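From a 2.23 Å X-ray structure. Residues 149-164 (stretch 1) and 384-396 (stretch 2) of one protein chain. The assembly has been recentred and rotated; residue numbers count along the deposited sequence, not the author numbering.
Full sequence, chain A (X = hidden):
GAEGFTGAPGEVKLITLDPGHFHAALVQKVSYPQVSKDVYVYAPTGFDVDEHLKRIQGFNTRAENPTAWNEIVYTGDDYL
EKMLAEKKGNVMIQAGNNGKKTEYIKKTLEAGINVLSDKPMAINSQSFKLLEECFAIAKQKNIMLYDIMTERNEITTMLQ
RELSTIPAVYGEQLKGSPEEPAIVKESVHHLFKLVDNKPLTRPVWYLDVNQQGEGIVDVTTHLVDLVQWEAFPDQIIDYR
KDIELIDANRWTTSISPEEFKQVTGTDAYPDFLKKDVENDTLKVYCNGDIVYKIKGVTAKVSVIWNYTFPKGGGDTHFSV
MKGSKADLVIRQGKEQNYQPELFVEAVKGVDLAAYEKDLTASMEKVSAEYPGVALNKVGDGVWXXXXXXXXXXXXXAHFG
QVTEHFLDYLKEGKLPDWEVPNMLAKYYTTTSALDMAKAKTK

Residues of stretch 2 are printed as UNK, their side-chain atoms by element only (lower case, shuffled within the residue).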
# COMPACT_ATOMS: atom_id res chain seq x y z
N MSE A 149 -2.48 4.44 -0.01
CA MSE A 149 -1.80 3.93 1.19
C MSE A 149 -2.84 3.55 2.22
O MSE A 149 -3.17 4.33 3.11
CB MSE A 149 -0.84 4.98 1.75
CG MSE A 149 0.24 5.39 0.75
SE MSE A 149 1.50 3.90 0.49
CE MSE A 149 0.94 3.31 -1.29
N THR A 150 -3.35 2.33 2.13
CA THR A 150 -4.41 1.86 3.01
C THR A 150 -4.01 1.67 4.48
O THR A 150 -4.82 1.87 5.38
CB THR A 150 -4.98 0.52 2.49
OG1 THR A 150 -3.89 -0.37 2.20
CG2 THR A 150 -5.78 0.75 1.21
N GLU A 151 -2.75 1.32 4.73
CA GLU A 151 -2.31 0.89 6.06
C GLU A 151 -2.22 2.04 7.06
O GLU A 151 -2.14 1.80 8.26
CB GLU A 151 -0.96 0.17 5.97
CG GLU A 151 -0.98 -1.01 5.01
CD GLU A 151 -2.20 -1.90 5.23
OE1 GLU A 151 -2.33 -2.45 6.35
OE2 GLU A 151 -3.03 -2.02 4.30
N ARG A 152 -2.25 3.26 6.55
CA ARG A 152 -2.38 4.44 7.39
C ARG A 152 -3.67 4.44 8.20
O ARG A 152 -3.76 5.10 9.24
CB ARG A 152 -2.40 5.69 6.52
CG ARG A 152 -1.12 5.94 5.76
CD ARG A 152 -1.26 7.23 4.99
NE ARG A 152 -0.08 7.53 4.20
CZ ARG A 152 0.01 8.57 3.39
NH1 ARG A 152 -1.01 9.40 3.24
NH2 ARG A 152 1.13 8.78 2.71
N ASN A 153 -4.68 3.74 7.70
CA ASN A 153 -6.01 3.76 8.30
C ASN A 153 -6.25 2.58 9.23
O ASN A 153 -7.27 2.53 9.90
CB ASN A 153 -7.05 3.77 7.19
CG ASN A 153 -6.93 5.01 6.31
OD1 ASN A 153 -6.68 6.10 6.80
ND2 ASN A 153 -7.11 4.84 5.01
N GLU A 154 -5.30 1.65 9.26
CA GLU A 154 -5.40 0.48 10.11
C GLU A 154 -5.10 0.87 11.56
O GLU A 154 -4.20 1.67 11.83
CB GLU A 154 -4.46 -0.61 9.60
CG GLU A 154 -4.52 -1.92 10.37
CD GLU A 154 -3.72 -1.86 11.66
OE1 GLU A 154 -2.60 -1.31 11.63
OE2 GLU A 154 -4.23 -2.34 12.70
N ILE A 155 -5.86 0.30 12.48
CA ILE A 155 -5.92 0.79 13.87
C ILE A 155 -4.60 0.71 14.65
O ILE A 155 -4.24 1.67 15.32
CB ILE A 155 -7.09 0.13 14.66
CG1 ILE A 155 -7.23 0.73 16.06
CG2 ILE A 155 -6.92 -1.38 14.74
CD1 ILE A 155 -7.47 2.22 16.09
N THR A 156 -3.88 -0.42 14.58
CA THR A 156 -2.60 -0.54 15.31
C THR A 156 -1.59 0.47 14.80
O THR A 156 -0.84 1.05 15.58
CB THR A 156 -1.98 -1.95 15.25
OG1 THR A 156 -1.69 -2.32 13.90
CG2 THR A 156 -2.92 -2.98 15.89
N THR A 157 -1.57 0.69 13.49
CA THR A 157 -0.72 1.70 12.89
C THR A 157 -1.04 3.09 13.44
O THR A 157 -0.13 3.83 13.81
CB THR A 157 -0.82 1.67 11.35
OG1 THR A 157 0.04 0.64 10.86
CG2 THR A 157 -0.40 2.99 10.73
N MSE A 158 -2.33 3.42 13.53
CA MSE A 158 -2.76 4.73 14.01
C MSE A 158 -2.37 4.91 15.45
O MSE A 158 -2.00 6.01 15.86
CB MSE A 158 -4.26 4.94 13.86
CG MSE A 158 -4.62 5.07 12.39
SE MSE A 158 -6.58 5.14 12.16
CE MSE A 158 -6.79 7.04 12.61
N LEU A 159 -2.44 3.83 16.23
CA LEU A 159 -2.08 3.93 17.65
C LEU A 159 -0.57 4.03 17.85
O LEU A 159 -0.10 4.70 18.76
CB LEU A 159 -2.67 2.75 18.45
CG LEU A 159 -4.19 2.80 18.60
CD1 LEU A 159 -4.75 1.50 19.15
CD2 LEU A 159 -4.60 3.96 19.50
N GLN A 160 0.17 3.38 16.97
CA GLN A 160 1.62 3.43 16.99
C GLN A 160 2.08 4.87 16.75
O GLN A 160 2.86 5.42 17.52
CB GLN A 160 2.20 2.50 15.93
CG GLN A 160 3.36 1.65 16.41
CD GLN A 160 3.99 0.86 15.29
OE1 GLN A 160 3.56 0.92 14.14
NE2 GLN A 160 5.04 0.12 15.61
N ARG A 161 1.56 5.48 15.69
CA ARG A 161 1.81 6.90 15.39
C ARG A 161 1.48 7.79 16.59
O ARG A 161 2.28 8.66 16.96
CB ARG A 161 0.99 7.34 14.17
CG ARG A 161 1.10 8.80 13.76
CD ARG A 161 0.44 8.99 12.40
NE ARG A 161 0.01 10.36 12.11
CZ ARG A 161 0.47 11.13 11.13
NH1 ARG A 161 1.43 10.73 10.30
NH2 ARG A 161 -0.02 12.35 10.97
N GLU A 162 0.31 7.58 17.20
CA GLU A 162 -0.13 8.40 18.33
C GLU A 162 0.78 8.27 19.52
O GLU A 162 1.21 9.28 20.08
CB GLU A 162 -1.57 8.06 18.74
CG GLU A 162 -2.55 9.19 18.47
CD GLU A 162 -2.41 10.35 19.43
OE1 GLU A 162 -2.24 10.11 20.65
OE2 GLU A 162 -2.47 11.51 18.98
N LEU A 163 1.09 7.03 19.90
CA LEU A 163 1.93 6.76 21.06
C LEU A 163 3.36 7.28 20.89
O LEU A 163 3.97 7.73 21.86
CB LEU A 163 1.94 5.26 21.37
CG LEU A 163 0.63 4.66 21.88
CD1 LEU A 163 0.81 3.17 22.12
CD2 LEU A 163 0.16 5.34 23.16
N SER A 164 3.88 7.21 19.67
CA SER A 164 5.24 7.65 19.37
C SER A 164 5.42 9.16 19.52
O SER A 164 6.54 9.63 19.74
CB SER A 164 5.64 7.23 17.96
OG SER A 164 5.00 8.02 16.97
N UNK A 384 0.19 -4.60 26.64
CA UNK A 384 -0.57 -4.71 25.40
C UNK A 384 -1.62 -3.60 25.34
O UNK A 384 -2.27 -3.31 26.33
o UNK A 384 -1.98 -8.57 24.34
c UNK A 384 -2.11 -6.20 24.05
c UNK A 384 -2.46 -7.63 23.71
n UNK A 384 -3.30 -7.81 22.70
c UNK A 384 -1.27 -6.06 25.31
N UNK A 385 -1.78 -3.01 24.16
CA UNK A 385 -2.82 -2.01 23.93
C UNK A 385 -4.11 -2.71 23.53
O UNK A 385 -4.25 -3.17 22.41
c UNK A 385 -2.42 -1.00 22.83
c UNK A 385 -1.11 -0.32 23.18
c UNK A 385 -3.52 0.04 22.63
N UNK A 386 -5.04 -2.79 24.47
CA UNK A 386 -6.33 -3.41 24.24
C UNK A 386 -7.15 -2.55 23.28
O UNK A 386 -7.41 -1.39 23.56
o UNK A 386 -8.55 -3.84 27.88
o UNK A 386 -10.08 -5.14 26.99
c UNK A 386 -8.25 -4.51 25.59
c UNK A 386 -7.07 -3.56 25.58
c UNK A 386 -9.01 -4.49 26.91
N UNK A 387 -7.54 -3.12 22.14
CA UNK A 387 -8.27 -2.40 21.11
C UNK A 387 -9.63 -3.05 20.90
O UNK A 387 -9.70 -4.23 20.55
c UNK A 387 -7.51 -2.45 19.77
c UNK A 387 -8.30 -1.75 18.67
c UNK A 387 -6.13 -1.79 19.92
c UNK A 387 -5.12 -2.25 18.88
N UNK A 388 -10.73 -2.30 21.12
CA UNK A 388 -12.07 -2.80 20.83
C UNK A 388 -12.25 -3.35 19.41
O UNK A 388 -11.69 -2.82 18.46
c UNK A 388 -12.23 -0.77 22.05
c UNK A 388 -12.95 -1.57 21.02
c UNK A 388 -10.77 -1.00 21.81
N UNK A 389 -13.05 -4.41 19.30
CA UNK A 389 -13.30 -5.09 18.02
C UNK A 389 -13.86 -4.17 16.95
O UNK A 389 -13.64 -4.41 15.77
c UNK A 389 -14.24 -6.27 18.23
N UNK A 390 -14.59 -3.13 17.36
CA UNK A 390 -15.21 -2.19 16.41
C UNK A 390 -14.19 -1.47 15.52
O UNK A 390 -14.51 -1.11 14.39
c UNK A 390 -15.89 1.00 18.42
c UNK A 390 -16.10 -1.17 17.12
n UNK A 390 -15.52 3.34 17.53
c UNK A 390 -15.44 -0.45 18.30
c UNK A 390 -15.14 1.90 17.43
N UNK A 391 -12.96 -1.28 16.01
CA UNK A 391 -11.90 -0.66 15.22
C UNK A 391 -11.31 -1.57 14.13
O UNK A 391 -10.58 -1.09 13.27
c UNK A 391 -11.47 3.33 17.39
c UNK A 391 -11.41 0.74 18.38
c UNK A 391 -10.76 -0.19 16.12
o UNK A 391 -12.08 4.13 19.55
c UNK A 391 -11.73 1.80 19.22
c UNK A 391 -11.15 2.27 16.55
c UNK A 391 -11.75 3.09 18.72
c UNK A 391 -11.12 0.96 17.03
N UNK A 392 -11.62 -2.87 14.17
CA UNK A 392 -11.11 -3.82 13.17
C UNK A 392 -11.99 -3.77 11.93
O UNK A 392 -12.65 -4.74 11.58
n UNK A 392 -8.07 -5.25 16.08
n UNK A 392 -5.99 -5.34 15.07
c UNK A 392 -10.29 -5.38 15.03
c UNK A 392 -8.82 -5.05 14.85
n UNK A 392 -6.19 -5.56 17.36
c UNK A 392 -11.07 -5.24 13.74
c UNK A 392 -6.75 -5.38 16.17
N UNK A 393 -11.97 -2.62 11.26
CA UNK A 393 -12.88 -2.36 10.16
C UNK A 393 -12.52 -3.08 8.87
O UNK A 393 -13.37 -3.19 7.99
c UNK A 393 -13.01 -0.84 9.87
c UNK A 393 -11.65 -0.20 9.60
c UNK A 393 -13.73 -0.14 11.02
N UNK A 394 -11.28 -3.56 8.76
CA UNK A 394 -10.87 -4.38 7.61
C UNK A 394 -10.34 -3.60 6.41
O UNK A 394 -10.48 -2.37 6.33
N UNK A 395 -9.76 -4.33 5.48
CA UNK A 395 -9.06 -3.73 4.33
C UNK A 395 -9.93 -2.83 3.43
O UNK A 395 -9.51 -1.74 3.05
n UNK A 395 -7.13 -3.64 0.24
c UNK A 395 -8.08 -4.35 0.93
c UNK A 395 -7.76 -4.27 2.25
n UNK A 395 -6.63 -3.48 2.31
c UNK A 395 -8.43 -4.81 3.46
c UNK A 395 -6.28 -3.12 1.10
N UNK A 396 -11.11 -3.31 3.07
CA UNK A 396 -11.97 -2.56 2.16
C UNK A 396 -12.38 -1.22 2.75
O UNK A 396 -12.39 -0.21 2.04
o UNK A 396 -15.16 -5.06 0.85
o UNK A 396 -13.84 -6.13 -0.52
c UNK A 396 -13.20 -3.39 1.79
c UNK A 396 -12.83 -4.62 0.98
c UNK A 396 -14.03 -5.32 0.40
O HOH W 1 -5.94 -2.37 4.94
O HOH W 2 -6.26 -4.11 12.36
O HOH W 3 -8.25 -1.07 11.50

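Position 384 opens on a strand with three side-chain carbons, the third carrying one oxygen and one nitrogen; this is an amide, out of reach of stretch 1, and the residue is Gln384. At 385 a single carbon carries two more; the CA-to-CB bond points toward stretch 1, and the short fork lies against two leucines. It is Val385, with CG1 4.0 Å from Leu159 CD1 and CG2 4.1 Å from Leu163 CD1. At position 386 the CA-to-CB bond points away; its three carbons end in two oxygens, a carboxylate, and it is Glu386.

Position 387 has four carbons, forked at the first, with one arm two carbons long, and packs among Ile155, Thr156 and Leu159. This is Ile387: CG1 lies 3.6 Å from Leu159 CD1, CG2 3.8 Å from Ile155 CG1, and CD1 3.8 Å from Thr156 CG2. At 388 three carbons close a ring onto the backbone nitrogen, giving Pro388. A lone carbon at 389 marks Ala389, and four carbons in a row ending in nitrogen at 390 mark Lys390; both are exposed and clear of stretch 1.

Position 391 carries one carbon, then a six-carbon ring bearing an oxygen; its CB packs 3.6 Å from Ile155 CG1, while the end of the side chain leads away. This is Tyr391. At 392, three carbons lead to a guanidinium, a nitrogen and a carbon bearing two more nitrogens, which comes back to the start of the helix, one face covered by Ile155 CG2. This is Arg392. Arg392 NH1 is 4.2 Å from Glu154 OE2, too far and too far out of plane for a salt bridge, but water 2 links the two atoms.

Position 393, one carbon carrying two, is Val393, exposed. No side-chain atom exists at 394; with phi/psi of 89/169, a CB would jam against the preceding carbonyl oxygen, so this is Gly394. At 395 one carbon leads to a five-membered ring of three carbons and two nitrogens, its edge near Thr150 and Glu151. This is His395, whose CE1 is 3.8 Å from Thr150 OG1. At 396, three carbons end in two oxygens and the CA-to-CB bond points away: Glu396.

The contact has an apolar centre, with Ile155, Leu159 and Leu163 set against Val385, Ile387 and Tyr391. No direct hydrogen bond crosses it. Waters bridge instead: water 1 joins Glu151 OE2 to His395 ND1, and water 3 accepts from Ile155 N and donates to Tyr391 O. Glu154 caps its own helix, accepting from Thr156 N and Thr157 N.

Stretch 2 384-396: QVEIPAKYRVGHE
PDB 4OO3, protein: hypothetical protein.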